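Local coordinates for sensor protein DivL (Caulobacter crescentus, PDB 4Q20) that is a membrane-bound histidine-kinase-like signalling protein required for cell division and growth, which phosphorylates the cell-cycle regulator CtrA, at residues 118-123 with 138-143; 158-163 with 188-193. All coordinates share one frame; numbering follows the deposited sequence.

Overall arrangement
Contacts 1 and 2 each lay a helix against the mixed sheet of the ATPase domain, and their centres are 10 Å apart. Contact 1 sits at the margin, where helix 116-133 covers strand 137-141, the outermost on its side within this chain; it is partly buried, with Leu121 exposed at its rim. Contact 2 lies deeper, its four touching residues all buried between helix 153-170 and the central strand 187-194. Neither has a hydrogen bond across it; apolar side chains meet, and a valine methyl also rests on a helix carbonyl. Contact 2 adds a histidine hydrogen bond and an Arg-Asp salt bridge within its segments. The helices also meet directly, Leu119 CG lying 3.6 Å from Leu160 CD1, and Leu120 reaches Leu190, so the two contacts form one continuous hydrophobic layer.

Contact 1: 118-123 with 138-143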
ATOM      1  N   ASP A 118     -14.333  -0.783 -28.839  1.00117.07           N
ATOM      2  CA  ASP A 118     -12.997  -0.363 -28.432  1.00119.00           C
ATOM      3  C   ASP A 118     -12.781  -0.567 -26.934  1.00115.96           C
ATOM      4  O   ASP A 118     -11.705  -1.024 -26.541  1.00115.80           O
ATOM      5  CB  ASP A 118     -12.669   1.087 -28.865  1.00127.00           C
ATOM      6  CG  ASP A 118     -13.497   2.252 -28.321  1.00146.73           C
ATOM      7  OD1 ASP A 118     -13.749   2.286 -27.091  1.00143.03           O
ATOM      8  OD2 ASP A 118     -13.716   3.233 -29.086  1.00161.67           O
ATOM      9  N   LEU A 119     -13.820  -0.269 -26.115  1.00106.19           N
ATOM     10  CA  LEU A 119     -13.833  -0.396 -24.663  1.00100.19           C
ATOM     11  C   LEU A 119     -13.493  -1.848 -24.236  1.00100.60           C
ATOM     12  O   LEU A 119     -12.671  -2.052 -23.333  1.00 99.14           O
ATOM     13  CB  LEU A 119     -15.225   0.032 -24.157  1.00 97.72           C
ATOM     14  CG  LEU A 119     -15.443   0.202 -22.640  1.00 97.57           C
ATOM     15  CD1 LEU A 119     -14.948   1.552 -22.158  1.00 98.48           C
ATOM     16  CD2 LEU A 119     -16.902   0.064 -22.295  1.00 95.88           C
ATOM     17  N   LEU A 120     -14.074  -2.840 -24.940  1.00 95.05           N
ATOM     18  CA  LEU A 120     -13.837  -4.263 -24.708  1.00 92.68           C
ATOM     19  C   LEU A 120     -12.432  -4.693 -25.147  1.00 99.10           C
ATOM     20  O   LEU A 120     -11.784  -5.450 -24.423  1.00 97.61           O
ATOM     21  CB  LEU A 120     -14.899  -5.097 -25.445  1.00 92.87           C
ATOM     22  CG  LEU A 120     -16.073  -5.613 -24.597  1.00 93.07           C
ATOM     23  CD1 LEU A 120     -16.944  -4.477 -24.058  1.00 89.90           C
ATOM     24  CD2 LEU A 120     -16.914  -6.549 -25.397  1.00 96.63           C
ATOM     25  N   LEU A 121     -11.953  -4.215 -26.318  1.00100.20           N
ATOM     26  CA  LEU A 121     -10.622  -4.564 -26.836  1.00104.20           C
ATOM     27  C   LEU A 121      -9.498  -3.947 -26.000  1.00108.74           C
ATOM     28  O   LEU A 121      -8.422  -4.541 -25.886  1.00109.67           O
ATOM     29  CB  LEU A 121     -10.463  -4.148 -28.307  1.00109.42           C
ATOM     30  CG  LEU A 121     -11.175  -5.037 -29.327  1.00115.72           C
ATOM     31  CD1 LEU A 121     -11.442  -4.282 -30.620  1.00119.70           C
ATOM     32  CD2 LEU A 121     -10.404  -6.333 -29.582  1.00119.84           C
ATOM     33  N   ASN A 122      -9.748  -2.767 -25.405  1.00104.88           N
ATOM     34  CA  ASN A 122      -8.766  -2.088 -24.557  1.00104.49           C
ATOM     35  C   ASN A 122      -8.619  -2.841 -23.236  1.00104.90           C
ATOM     36  O   ASN A 122      -7.499  -2.975 -22.746  1.00105.87           O
ATOM     37  CB  ASN A 122      -9.145  -0.627 -24.345  1.00101.45           C
ATOM     38  CG  ASN A 122      -9.133   0.179 -25.624  1.00125.48           C
ATOM     39  OD1 ASN A 122      -8.695  -0.283 -26.676  1.00126.06           O
ATOM     40  ND2 ASN A 122      -9.694   1.375 -25.595  1.00119.30           N
ATOM     41  N   ALA A 123      -9.727  -3.401 -22.705  1.00 97.38           N
ATOM     42  CA  ALA A 123      -9.669  -4.168 -21.463  1.00 94.56           C
ATOM     43  C   ALA A 123      -8.944  -5.507 -21.686  1.00101.15           C
ATOM     44  O   ALA A 123      -8.229  -5.977 -20.796  1.00101.55           O
ATOM     45  CB  ALA A 123     -11.065  -4.388 -20.908  1.00 90.97           C
ATOM     46  N   LEU A 138      -8.037 -14.826 -23.199  1.00112.83           N
ATOM     47  CA  LEU A 138      -8.944 -13.682 -23.146  1.00108.96           C
ATOM     48  C   LEU A 138      -9.626 -13.511 -24.484  1.00114.59           C
ATOM     49  O   LEU A 138      -8.958 -13.249 -25.480  1.00118.79           O
ATOM     50  CB  LEU A 138      -8.211 -12.387 -22.789  1.00108.92           C
ATOM     51  CG  LEU A 138      -8.084 -12.010 -21.327  1.00112.36           C
ATOM     52  CD1 LEU A 138      -7.148 -10.833 -21.176  1.00113.88           C
ATOM     53  CD2 LEU A 138      -9.437 -11.671 -20.711  1.00112.03           C
ATOM     54  N   ALA A 139     -10.946 -13.628 -24.508  1.00108.66           N
ATOM     55  CA  ALA A 139     -11.726 -13.476 -25.730  1.00109.89           C
ATOM     56  C   ALA A 139     -12.657 -12.264 -25.668  1.00110.34           C
ATOM     57  O   ALA A 139     -13.099 -11.883 -24.579  1.00106.34           O
ATOM     58  CB  ALA A 139     -12.539 -14.740 -25.988  1.00111.28           C
ATOM     59  N   VAL A 140     -12.958 -11.677 -26.856  1.00108.33           N
ATOM     60  CA  VAL A 140     -13.879 -10.555 -27.071  1.00106.33           C
ATOM     61  C   VAL A 140     -14.939 -10.985 -28.093  1.00116.05           C
ATOM     62  O   VAL A 140     -14.594 -11.356 -29.215  1.00120.52           O
ATOM     63  CB  VAL A 140     -13.169  -9.247 -27.499  1.00110.53           C
ATOM     64  CG1 VAL A 140     -14.175  -8.172 -27.904  1.00109.08           C
ATOM     65  CG2 VAL A 140     -12.256  -8.732 -26.395  1.00108.92           C
ATOM     66  N   GLU A 141     -16.222 -10.928 -27.706  1.00112.55           N
ATOM     67  CA  GLU A 141     -17.338 -11.286 -28.577  1.00115.21           C
ATOM     68  C   GLU A 141     -18.352 -10.135 -28.593  1.00121.51           C
ATOM     69  O   GLU A 141     -19.373 -10.175 -27.905  1.00120.04           O
ATOM     70  CB  GLU A 141     -17.972 -12.625 -28.138  1.00115.66           C
ATOM     71  CG  GLU A 141     -17.191 -13.847 -28.603  1.00129.51           C
ATOM     72  CD  GLU A 141     -17.349 -15.120 -27.789  1.00146.07           C
ATOM     73  OE1 GLU A 141     -18.476 -15.398 -27.315  1.00141.92           O
ATOM     74  OE2 GLU A 141     -16.347 -15.862 -27.659  1.00133.20           O
ATOM     75  N   CYS A 142     -18.036  -9.094 -29.364  1.00121.62           N
ATOM     76  CA  CYS A 142     -18.864  -7.901 -29.523  1.00122.26           C
ATOM     77  C   CYS A 142     -19.127  -7.645 -31.005  1.00134.96           C
ATOM     78  O   CYS A 142     -18.180  -7.611 -31.809  1.00138.56           O
ATOM     79  CB  CYS A 142     -18.202  -6.697 -28.862  1.00120.90           C
ATOM     80  SG  CYS A 142     -19.009  -5.114 -29.213  1.00125.90           S
ATOM     81  N   GLU A 143     -20.407  -7.430 -31.363  1.00134.16           N
ATOM     82  CA  GLU A 143     -20.797  -7.158 -32.748  1.00139.61           C
ATOM     83  C   GLU A 143     -20.633  -5.669 -33.084  1.00146.59           C
ATOM     84  O   GLU A 143     -20.468  -4.837 -32.182  1.00143.65           O
ATOM     85  CB  GLU A 143     -22.241  -7.621 -33.020  1.00141.54           C
ATOM     86  CG  GLU A 143     -22.438  -9.132 -33.013  1.00152.86           C
ATOM     87  CD  GLU A 143     -21.791  -9.951 -34.118  1.00183.31           C
ATOM     88  OE1 GLU A 143     -21.415  -9.378 -35.167  1.00184.53           O
ATOM     89  OE2 GLU A 143     -21.688 -11.187 -33.940  1.00179.05           O
TER
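Leu120 and Val140 carry this contact, with 6.7 Å between their CA atoms. The CA-CB bond of Leu120 points from the helix toward the strand, and the first atom already touches: Leu120 CB lies 4.0 Å from Val140 CG1. At the tip of the side chain the branches part. CD2 turns to Cys142, where Leu120 CD2 and Cys142 CB are 3.7 Å apart, and also grazes Val140 CG1 at 4.1 Å. CD1 goes instead to Leu190 of strand 187-194, the next strand but one, so the two branches of one leucine pack toward different parts of the sheet, with strand 176-183 between them in the strand order.

Val140 answers with both methyls. Its CG1 stands anti to the backbone N (chi1 172°) and meets the leucine side chain, whereas Val140 CG2 is directed at the helix backbone, 3.9 Å from Leu120 O. The same methyl has a looser neighbour in the exposed Leu121, whose CD2 comes within 4.4 Å of Val140 CG2. No hydrogen bond joins the two segments.

Helix 116-133 thus packs on strand 137-141, the outermost strand of the sheet on its side within this chain, which pairs in parallel with strand 176-183. Farther along the same helix Gln124 touches Val140 and hydrogen-bonds to Leu138 O, while Leu119 and Ala123 turn to Leu160 of helix 153-170, the next helix over the sheet.

Contact 2: 158-163 with 188-193; sequences QTLDHL and VRLDVS
Leu163 and Val192 make the closest apolar contact between the helix and the strand, their CA atoms 6.5 Å apart. The methyl Val192 CG2 fits against the root of the leucine, 3.8 Å from Leu163 CB, and also touches Leu163 CD1. Val192 CG1, anti to its own backbone N (chi1 178°), turns to the helix backbone and lies 3.7 Å from Leu163 O. One valine therefore packs against both the side chain and the peptide of Leu163. One helical turn earlier the approach is methyl to methyl, with Leu160 CD2 at 4.2 Å from Leu190 CD1. All four residues are buried.

Hydrogen bonds and charges lie away from this interface. On the helix, His162 ND1 donates to Gln158 O at 2.8 Å, from above the carbonyl plane, while His162 N reaches the same oxygen from the opposite face. With NE2 bonded to Asp95 of helix 73-103, the imidazole is held at both nitrogens, which fixes its rotation. On the far face of the strand, Arg189 NH2 forms a salt bridge to Asp191 OD1 at 3.2 Å, meeting the syn lone pair nearly in the guanidinium plane; Thr250 gives that oxygen another hydrogen bond.

Strand 187-194 lies between strands 176-183 and 247-254, and Leu163 also touches Phe249 and Cys251 of the latter. Here this helix-on-sheet packing forms part of the two-layer alpha/beta sandwich of the GHKL (Bergerat) ATPase fold, shared by histidine kinases, DNA gyrase B and Hsp90.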
ATOM      1  N   GLN A 158     -12.291   1.078 -16.002  1.00 84.71           N
ATOM      2  CA  GLN A 158     -11.936   0.638 -14.660  1.00 82.46           C
ATOM      3  C   GLN A 158     -12.896  -0.492 -14.209  1.00 84.06           C
ATOM      4  O   GLN A 158     -12.441  -1.472 -13.611  1.00 83.97           O
ATOM      5  CB  GLN A 158     -11.988   1.848 -13.722  1.00 83.60           C
ATOM      6  CG  GLN A 158     -11.610   1.576 -12.280  1.00 95.41           C
ATOM      7  CD  GLN A 158     -11.515   2.843 -11.453  1.00112.24           C
ATOM      8  OE1 GLN A 158     -11.966   3.944 -11.837  1.00100.47           O
ATOM      9  NE2 GLN A 158     -10.902   2.702 -10.291  1.00104.68           N
ATOM     10  N   THR A 159     -14.196  -0.383 -14.551  1.00 78.22           N
ATOM     11  CA  THR A 159     -15.195  -1.405 -14.239  1.00 76.79           C
ATOM     12  C   THR A 159     -14.798  -2.743 -14.917  1.00 81.49           C
ATOM     13  O   THR A 159     -14.709  -3.778 -14.240  1.00 81.22           O
ATOM     14  CB  THR A 159     -16.609  -0.920 -14.654  1.00 86.14           C
ATOM     15  OG1 THR A 159     -17.010   0.172 -13.827  1.00 82.44           O
ATOM     16  CG2 THR A 159     -17.649  -2.010 -14.555  1.00 81.50           C
ATOM     17  N   LEU A 160     -14.521  -2.704 -16.229  1.00 78.60           N
ATOM     18  CA  LEU A 160     -14.112  -3.886 -16.986  1.00 79.45           C
ATOM     19  C   LEU A 160     -12.806  -4.470 -16.473  1.00 83.79           C
ATOM     20  O   LEU A 160     -12.702  -5.695 -16.333  1.00 84.78           O
ATOM     21  CB  LEU A 160     -14.001  -3.573 -18.471  1.00 82.07           C
ATOM     22  CG  LEU A 160     -15.308  -3.147 -19.152  1.00 85.34           C
ATOM     23  CD1 LEU A 160     -15.036  -2.749 -20.567  1.00 87.68           C
ATOM     24  CD2 LEU A 160     -16.393  -4.260 -19.076  1.00 84.29           C
ATOM     25  N   ASP A 161     -11.851  -3.614 -16.115  1.00 79.81           N
ATOM     26  CA  ASP A 161     -10.579  -4.066 -15.571  1.00 81.92           C
ATOM     27  C   ASP A 161     -10.770  -4.898 -14.307  1.00 88.06           C
ATOM     28  O   ASP A 161     -10.172  -5.976 -14.194  1.00 89.78           O
ATOM     29  CB  ASP A 161      -9.659  -2.875 -15.289  1.00 86.00           C
ATOM     30  CG  ASP A 161      -8.872  -2.383 -16.492  1.00107.60           C
ATOM     31  OD1 ASP A 161      -8.898  -3.076 -17.552  1.00110.78           O
ATOM     32  OD2 ASP A 161      -8.183  -1.331 -16.366  1.00117.95           O
ATOM     33  N   HIS A 162     -11.637  -4.424 -13.381  1.00 83.58           N
ATOM     34  CA  HIS A 162     -11.916  -5.119 -12.128  1.00 82.84           C
ATOM     35  C   HIS A 162     -12.558  -6.455 -12.373  1.00 84.21           C
ATOM     36  O   HIS A 162     -12.169  -7.424 -11.720  1.00 84.28           O
ATOM     37  CB  HIS A 162     -12.785  -4.271 -11.202  1.00 82.69           C
ATOM     38  CG  HIS A 162     -11.980  -3.254 -10.482  1.00 88.20           C
ATOM     39  ND1 HIS A 162     -11.865  -1.961 -10.952  1.00 91.07           N
ATOM     40  CD2 HIS A 162     -11.177  -3.402  -9.408  1.00 91.56           C
ATOM     41  CE1 HIS A 162     -11.032  -1.359 -10.130  1.00 91.85           C
ATOM     42  NE2 HIS A 162     -10.596  -2.187  -9.184  1.00 92.45           N
ATOM     43  N   LEU A 163     -13.507  -6.519 -13.341  1.00 77.40           N
ATOM     44  CA  LEU A 163     -14.197  -7.753 -13.692  1.00 76.16           C
ATOM     45  C   LEU A 163     -13.273  -8.771 -14.373  1.00 83.52           C
ATOM     46  O   LEU A 163     -13.368  -9.954 -14.055  1.00 85.72           O
ATOM     47  CB  LEU A 163     -15.425  -7.467 -14.575  1.00 74.59           C
ATOM     48  CG  LEU A 163     -16.597  -6.750 -13.888  1.00 74.32           C
ATOM     49  CD1 LEU A 163     -17.755  -6.565 -14.840  1.00 74.21           C
ATOM     50  CD2 LEU A 163     -17.034  -7.461 -12.607  1.00 71.45           C
ATOM     51  N   VAL A 188     -27.814  -1.769 -22.809  1.00 84.80           N
ATOM     52  CA  VAL A 188     -26.584  -2.391 -23.255  1.00 84.86           C
ATOM     53  C   VAL A 188     -26.072  -3.182 -22.062  1.00 86.82           C
ATOM     54  O   VAL A 188     -26.038  -2.661 -20.952  1.00 86.31           O
ATOM     55  CB  VAL A 188     -25.556  -1.396 -23.861  1.00 90.66           C
ATOM     56  CG1 VAL A 188     -24.130  -1.960 -23.848  1.00 88.79           C
ATOM     57  CG2 VAL A 188     -25.964  -1.028 -25.282  1.00 95.20           C
ATOM     58  N   ARG A 189     -25.746  -4.451 -22.276  1.00 84.29           N
ATOM     59  CA  ARG A 189     -25.224  -5.300 -21.216  1.00 82.04           C
ATOM     60  C   ARG A 189     -23.805  -5.754 -21.537  1.00 87.65           C
ATOM     61  O   ARG A 189     -23.551  -6.296 -22.610  1.00 91.58           O
ATOM     62  CB  ARG A 189     -26.150  -6.496 -20.902  1.00 82.52           C
ATOM     63  CG  ARG A 189     -26.444  -7.467 -22.042  1.00 95.95           C
ATOM     64  CD  ARG A 189     -27.418  -8.546 -21.605  1.00104.97           C
ATOM     65  NE  ARG A 189     -26.795  -9.567 -20.756  1.00105.26           N
ATOM     66  CZ  ARG A 189     -27.467 -10.353 -19.922  1.00125.29           C
ATOM     67  NH1 ARG A 189     -28.787 -10.239 -19.807  1.00117.02           N
ATOM     68  NH2 ARG A 189     -26.826 -11.251 -19.189  1.00116.70           N
ATOM     69  N   LEU A 190     -22.880  -5.507 -20.610  1.00 82.11           N
ATOM     70  CA  LEU A 190     -21.478  -5.907 -20.724  1.00 82.70           C
ATOM     71  C   LEU A 190     -21.275  -7.162 -19.883  1.00 88.17           C
ATOM     72  O   LEU A 190     -21.551  -7.137 -18.686  1.00 88.79           O
ATOM     73  CB  LEU A 190     -20.535  -4.763 -20.270  1.00 81.69           C
ATOM     74  CG  LEU A 190     -20.790  -3.369 -20.880  1.00 87.41           C
ATOM     75  CD1 LEU A 190     -19.974  -2.325 -20.195  1.00 87.98           C
ATOM     76  CD2 LEU A 190     -20.513  -3.336 -22.367  1.00 89.84           C
ATOM     77  N   ASP A 191     -20.855  -8.268 -20.499  1.00 84.62           N
ATOM     78  CA  ASP A 191     -20.668  -9.511 -19.748  1.00 83.83           C
ATOM     79  C   ASP A 191     -19.200  -9.904 -19.654  1.00 85.99           C
ATOM     80  O   ASP A 191     -18.430  -9.662 -20.580  1.00 88.12           O
ATOM     81  CB  ASP A 191     -21.469 -10.671 -20.369  1.00 88.60           C
ATOM     82  CG  ASP A 191     -22.927 -10.368 -20.666  1.00107.89           C
ATOM     83  OD1 ASP A 191     -23.770 -10.605 -19.772  1.00107.76           O
ATOM     84  OD2 ASP A 191     -23.235  -9.959 -21.830  1.00120.65           O
ATOM     85  N   VAL A 192     -18.804 -10.483 -18.520  1.00 79.65           N
ATOM     86  CA  VAL A 192     -17.447 -10.984 -18.301  1.00 79.78           C
ATOM     87  C   VAL A 192     -17.627 -12.394 -17.734  1.00 86.46           C
ATOM     88  O   VAL A 192     -17.902 -12.593 -16.543  1.00 85.56           O
ATOM     89  CB  VAL A 192     -16.509 -10.071 -17.452  1.00 80.48           C
ATOM     90  CG1 VAL A 192     -15.147 -10.730 -17.259  1.00 81.50           C
ATOM     91  CG2 VAL A 192     -16.349  -8.696 -18.093  1.00 79.73           C
ATOM     92  N   SER A 193     -17.562 -13.365 -18.641  1.00 86.49           N
ATOM     93  CA  SER A 193     -17.755 -14.783 -18.369  1.00 87.06           C
ATOM     94  C   SER A 193     -16.408 -15.467 -18.122  1.00 90.58           C
ATOM     95  O   SER A 193     -15.391 -15.060 -18.678  1.00 89.87           O
ATOM     96  CB  SER A 193     -18.483 -15.427 -19.540  1.00 91.79           C
ATOM     97  OG  SER A 193     -18.364 -16.839 -19.492  1.00109.98           O
TER